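Local coordinates for glycosyl hydrolases family 31 family protein (PDB 6DRU) that releases alpha-xylose from the non-reducing terminal glucose of xyloglucan oligosaccharides, acting as a family 31 glycoside hydrolase, at residues 99-104 / 223-228; 142-147 / 183-188. All coordinates share one frame; numbering follows the deposited sequence.

Interaction 1: 99-104 / 223-228; sequences FYRVND and AQPGDY
The amide NE2 of Q224 donates to the backbone O of V102 over 3.0 Å, the one hydrogen bond between 99-104 and 223-228. The acceptor lies in the amide plane of Q224, and the N-H meets it at 153°, somewhat short of straight. A bend at chi2 (-61°) turns CD of Q224 back toward the strand. The other amide atom, OE1, comes to 3.6 Å from CA of N103, while D104 places OD1 3.6 Å from Q224 CD in a loose contact between two groups tilted 33° apart.

Beside this bond, R101 extends toward the loop with CG anti to the backbone N. Its guanidinium carries P225 CD over one face, 3.4 Å from R101 NH1 and offset toward the rim. R101 CD and NE pass beside the backbone O of A223, and NH2 goes on to a hydrogen bond with K185 O. Q224 to D227 form a type II beta turn, with G226 at positive phi and D227 as N-cap of helix 228-239. Strand end and turn thus meet within the N-terminal beta-sandwich region characteristic of family 31 glycosidases.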
loop_
_atom_site.group_PDB
_atom_site.type_symbol
_atom_site.label_atom_id
_atom_site.label_comp_id
_atom_site.label_asym_id
_atom_site.label_seq_id
_atom_site.Cartn_x
_atom_site.Cartn_y
_atom_site.Cartn_z
ATOM N N PHE A 99 -25.628 4.639 24.614
ATOM C CA PHE A 99 -25.571 3.906 25.872
ATOM C C PHE A 99 -25.979 4.805 27.030
ATOM O O PHE A 99 -25.443 5.907 27.189
ATOM C CB PHE A 99 -24.166 3.342 26.108
ATOM C CG PHE A 99 -23.740 2.339 25.078
ATOM C CD1 PHE A 99 -24.097 1.005 25.202
ATOM C CD2 PHE A 99 -22.994 2.728 23.979
ATOM C CE1 PHE A 99 -23.711 0.077 24.253
ATOM C CE2 PHE A 99 -22.606 1.807 23.025
ATOM C CZ PHE A 99 -22.964 0.479 23.163
ATOM N N TYR A 100 -26.921 4.324 27.839
ATOM C CA TYR A 100 -27.401 5.033 29.015
ATOM C C TYR A 100 -27.181 4.188 30.262
ATOM O O TYR A 100 -27.068 2.961 30.196
ATOM C CB TYR A 100 -28.892 5.377 28.893
ATOM C CG TYR A 100 -29.248 6.257 27.717
ATOM C CD1 TYR A 100 -29.413 5.720 26.447
ATOM C CD2 TYR A 100 -29.434 7.624 27.882
ATOM C CE1 TYR A 100 -29.745 6.522 25.370
ATOM C CE2 TYR A 100 -29.767 8.434 26.813
ATOM C CZ TYR A 100 -29.920 7.878 25.559
ATOM O OH TYR A 100 -30.250 8.681 24.491
ATOM N N ARG A 101 -27.119 4.861 31.408
ATOM C CA ARG A 101 -27.122 4.206 32.708
ATOM C C ARG A 101 -28.409 4.541 33.449
ATOM O O ARG A 101 -28.841 5.697 33.471
ATOM C CB ARG A 101 -25.918 4.624 33.558
ATOM C CG ARG A 101 -26.139 4.401 35.050
ATOM C CD ARG A 101 -24.857 4.497 35.856
ATOM N NE ARG A 101 -24.107 5.715 35.570
ATOM C CZ ARG A 101 -24.487 6.931 35.942
ATOM N NH1 ARG A 101 -25.619 7.095 36.610
ATOM N NH2 ARG A 101 -23.741 7.985 35.640
ATOM N N VAL A 102 -29.014 3.527 34.060
ATOM C CA VAL A 102 -30.194 3.716 34.894
ATOM C C VAL A 102 -29.709 4.046 36.301
ATOM O O VAL A 102 -29.127 3.197 36.981
ATOM C CB VAL A 102 -31.094 2.475 34.891
ATOM C CG1 VAL A 102 -32.164 2.594 35.962
ATOM C CG2 VAL A 102 -31.721 2.284 33.525
ATOM N N ASN A 103 -29.944 5.280 36.735
ATOM C CA ASN A 103 -29.495 5.716 38.046
ATOM C C ASN A 103 -30.386 5.131 39.140
ATOM O O ASN A 103 -31.422 4.512 38.878
ATOM C CB ASN A 103 -29.482 7.241 38.130
ATOM C CG ASN A 103 -28.766 7.884 36.959
ATOM O OD1 ASN A 103 -27.664 7.476 36.591
ATOM N ND2 ASN A 103 -29.390 8.896 36.367
ATOM N N ASP A 104 -29.969 5.338 40.391
ATOM C CA ASP A 104 -30.741 4.825 41.516
ATOM C C ASP A 104 -32.084 5.532 41.647
ATOM O O ASP A 104 -33.067 4.915 42.072
ATOM C CB ASP A 104 -29.938 4.957 42.809
ATOM C CG ASP A 104 -28.671 4.121 42.798
ATOM O OD1 ASP A 104 -28.666 3.051 42.151
ATOM O OD2 ASP A 104 -27.679 4.532 43.441
ATOM N N ALA A 223 -21.409 2.132 35.772
ATOM C CA ALA A 223 -21.490 2.077 37.224
ATOM C C ALA A 223 -22.042 3.400 37.733
ATOM O O ALA A 223 -21.950 4.432 37.063
ATOM C CB ALA A 223 -20.128 1.783 37.862
ATOM N N GLN A 224 -22.618 3.360 38.931
ATOM C CA GLN A 224 -23.179 4.570 39.518
ATOM C C GLN A 224 -22.068 5.582 39.795
ATOM O O GLN A 224 -20.951 5.193 40.148
ATOM C CB GLN A 224 -23.935 4.245 40.804
ATOM C CG GLN A 224 -25.135 3.332 40.600
ATOM C CD GLN A 224 -26.176 3.940 39.680
ATOM O OE1 GLN A 224 -26.343 5.158 39.633
ATOM N NE2 GLN A 224 -26.882 3.091 38.942
ATOM N N PRO A 225 -22.341 6.880 39.641
ATOM C CA PRO A 225 -21.263 7.873 39.709
ATOM C C PRO A 225 -20.589 7.898 41.073
ATOM O O PRO A 225 -21.207 7.623 42.106
ATOM C CB PRO A 225 -21.978 9.196 39.410
ATOM C CG PRO A 225 -23.413 8.936 39.703
ATOM C CD PRO A 225 -23.651 7.498 39.370
ATOM N N GLY A 226 -19.297 8.227 41.060
ATOM C CA GLY A 226 -18.472 8.181 42.247
ATOM C C GLY A 226 -18.043 6.796 42.675
ATOM O O GLY A 226 -17.162 6.676 43.537
ATOM N N ASP A 227 -18.619 5.748 42.094
ATOM C CA ASP A 227 -18.370 4.376 42.527
ATOM C C ASP A 227 -17.354 3.724 41.586
ATOM O O ASP A 227 -17.673 2.881 40.745
ATOM C CB ASP A 227 -19.686 3.602 42.583
ATOM C CG ASP A 227 -19.544 2.243 43.232
ATOM O OD1 ASP A 227 -18.483 1.605 43.066
ATOM O OD2 ASP A 227 -20.501 1.814 43.911
ATOM N N TYR A 228 -16.096 4.139 41.755
ATOM C CA TYR A 228 -15.018 3.640 40.909
ATOM C C TYR A 228 -14.559 2.243 41.298
ATOM O O TYR A 228 -14.002 1.533 40.454
ATOM C CB TYR A 228 -13.826 4.598 40.956
ATOM C CG TYR A 228 -14.119 5.958 40.373
ATOM C CD1 TYR A 228 -14.576 6.997 41.174
ATOM C CD2 TYR A 228 -13.950 6.202 39.016
ATOM C CE1 TYR A 228 -14.852 8.242 40.640
ATOM C CE2 TYR A 228 -14.222 7.443 38.474
ATOM C CZ TYR A 228 -14.673 8.460 39.290
ATOM O OH TYR A 228 -14.945 9.698 38.754
#

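Interaction 2: 142-147 / 183-188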
loop_
_atom_site.group_PDB
_atom_site.type_symbol
_atom_site.label_atom_id
_atom_site.label_comp_id
_atom_site.label_asym_id
_atom_site.label_seq_id
_atom_site.Cartn_x
_atom_site.Cartn_y
_atom_site.Cartn_z
ATOM N N SER A 142 -19.082 10.258 21.226
ATOM C CA SER A 142 -19.278 11.617 21.710
ATOM C C SER A 142 -18.633 11.806 23.079
ATOM O O SER A 142 -18.445 10.855 23.843
ATOM C CB SER A 142 -20.766 11.952 21.787
ATOM O OG SER A 142 -21.426 11.125 22.731
ATOM N N ALA A 143 -18.286 13.057 23.377
ATOM C CA ALA A 143 -17.713 13.420 24.665
ATOM C C ALA A 143 -18.154 14.832 25.023
ATOM O O ALA A 143 -18.514 15.632 24.154
ATOM C CB ALA A 143 -16.183 13.318 24.651
ATOM N N THR A 144 -18.120 15.131 26.317
ATOM C CA THR A 144 -18.477 16.455 26.798
ATOM C C THR A 144 -17.231 17.197 27.270
ATOM O O THR A 144 -16.245 16.569 27.667
ATOM C CB THR A 144 -19.487 16.375 27.949
ATOM O OG1 THR A 144 -19.018 15.442 28.931
ATOM C CG2 THR A 144 -20.846 15.929 27.436
ATOM N N PRO A 145 -17.238 18.533 27.236
ATOM C CA PRO A 145 -16.023 19.271 27.617
ATOM C C PRO A 145 -15.611 19.060 29.063
ATOM O O PRO A 145 -14.425 19.199 29.384
ATOM C CB PRO A 145 -16.406 20.734 27.352
ATOM C CG PRO A 145 -17.530 20.667 26.373
ATOM C CD PRO A 145 -18.290 19.429 26.727
ATOM N N ASP A 146 -16.551 18.721 29.941
ATOM C CA ASP A 146 -16.284 18.574 31.364
ATOM C C ASP A 146 -15.818 17.176 31.752
ATOM O O ASP A 146 -15.547 16.935 32.935
ATOM C CB ASP A 146 -17.539 18.946 32.167
ATOM C CG ASP A 146 -18.730 18.061 31.835
ATOM O OD1 ASP A 146 -18.801 16.920 32.342
ATOM O OD2 ASP A 146 -19.599 18.509 31.056
ATOM N N GLU A 147 -15.714 16.254 30.799
ATOM C CA GLU A 147 -15.452 14.860 31.122
ATOM C C GLU A 147 -14.008 14.671 31.578
ATOM O O GLU A 147 -13.114 15.456 31.254
ATOM C CB GLU A 147 -15.736 13.963 29.917
ATOM C CG GLU A 147 -16.199 12.563 30.284
ATOM C CD GLU A 147 -16.691 11.775 29.085
ATOM O OE1 GLU A 147 -16.771 10.532 29.187
ATOM O OE2 GLU A 147 -16.981 12.393 28.039
ATOM N N SER A 183 -14.309 6.807 33.014
ATOM C CA SER A 183 -14.809 8.168 32.923
ATOM C C SER A 183 -15.562 8.521 34.199
ATOM O O SER A 183 -16.186 7.662 34.828
ATOM C CB SER A 183 -15.724 8.343 31.708
ATOM O OG SER A 183 -16.283 9.643 31.674
ATOM N N ASN A 184 -15.494 9.797 34.583
ATOM C CA ASN A 184 -16.226 10.243 35.761
ATOM C C ASN A 184 -17.733 10.285 35.539
ATOM O O ASN A 184 -18.475 10.487 36.506
ATOM C CB ASN A 184 -15.718 11.614 36.215
ATOM C CG ASN A 184 -15.824 12.666 35.134
ATOM O OD1 ASN A 184 -16.068 12.354 33.969
ATOM N ND2 ASN A 184 -15.638 13.924 35.514
ATOM N N LYS A 185 -18.204 10.091 34.305
ATOM C CA LYS A 185 -19.635 9.954 34.068
ATOM C C LYS A 185 -20.191 8.640 34.598
ATOM O O LYS A 185 -21.415 8.475 34.631
ATOM C CB LYS A 185 -19.943 10.071 32.575
ATOM C CG LYS A 185 -19.975 11.497 32.062
ATOM C CD LYS A 185 -20.603 11.571 30.682
ATOM C CE LYS A 185 -20.639 13.001 30.175
ATOM N NZ LYS A 185 -20.855 13.066 28.704
ATOM N N GLY A 186 -19.332 7.712 35.007
ATOM C CA GLY A 186 -19.787 6.453 35.554
ATOM C C GLY A 186 -19.776 5.316 34.556
ATOM O O GLY A 186 -20.729 4.534 34.489
ATOM N N TYR A 187 -18.707 5.207 33.771
ATOM C CA TYR A 187 -18.580 4.076 32.867
ATOM C C TYR A 187 -17.114 3.842 32.545
ATOM O O TYR A 187 -16.291 4.757 32.623
ATOM C CB TYR A 187 -19.386 4.280 31.576
ATOM C CG TYR A 187 -18.814 5.305 30.621
ATOM C CD1 TYR A 187 -19.118 6.654 30.757
ATOM C CD2 TYR A 187 -17.987 4.921 29.571
ATOM C CE1 TYR A 187 -18.608 7.594 29.882
ATOM C CE2 TYR A 187 -17.468 5.856 28.691
ATOM C CZ TYR A 187 -17.784 7.190 28.853
ATOM O OH TYR A 187 -17.275 8.128 27.984
ATOM N N ALA A 188 -16.802 2.600 32.187
ATOM C CA ALA A 188 -15.478 2.212 31.736
ATOM C C ALA A 188 -15.580 1.655 30.321
ATOM O O ALA A 188 -16.649 1.227 29.877
ATOM C CB ALA A 188 -14.843 1.180 32.676
#
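E147 OE1 accepts from both S183 OG and Y187 OH, and these bonds dock a type I beta turn (T144 to E147) against the tip of the beta hairpin that joins strands 176-183 and 187-191. The grip is tight. S183 OG donates at 2.7 Å to E147 OE1 through the anti lone pair, while Y187 OH, also at 2.7 Å from E147 OE1, uses the syn lone pair. The carboxylate oxygen meets the tyrosine at its ring edge, near the ring plane, with the two flat groups turned 57° apart. Two hydroxyl donors on one buried oxygen would be expected to stabilise the ionised carboxylate. S183 OG also accepts from K185 N in an ST turn, fixing the hydroxyl between hairpin backbone and acid.

The packing slackens toward the exposed D146. N184 ND2 stays 4.0 Å from D146 O, too far for a hydrogen bond, and N184 OD1, lying 3.7 Å from E147 CG, takes its hydrogen bond from Q148 N. K185 crosses E147 at about a right angle, and the salt bridge is long, with NZ 4.0 Å from E147 OE2. Beside these loose pairs stands one direct bond, where K185, extended beyond CG, meets T144 tip to tip; chi1 of T144, 50°, sets OG1 between the backbone N and the carbonyl carbon, and T144 OG1 accepts from K185 NZ at 3.0 Å.

Followed from the N terminus, the chain reaches strand 98-102 of the four-stranded antiparallel sheet, the first segment of interaction 1, then leaves strand 135-142 of the five-stranded sheet through 142-147. Interaction 2 closes a short loop when hairpin 183-188 of the eight-stranded sheet returns to that turn. Interaction 1 closes the longer one after strand 216-222, just before helix 228-239, so interaction 2 is nested inside it. The two are joined directly: besides the bond from R101 to 183-188, A223 N probably donates to G186 O, while Y228 packs on N184. Hairpin 183-188 therefore connects both contacts, tying all three sheets together beside helix 228-239.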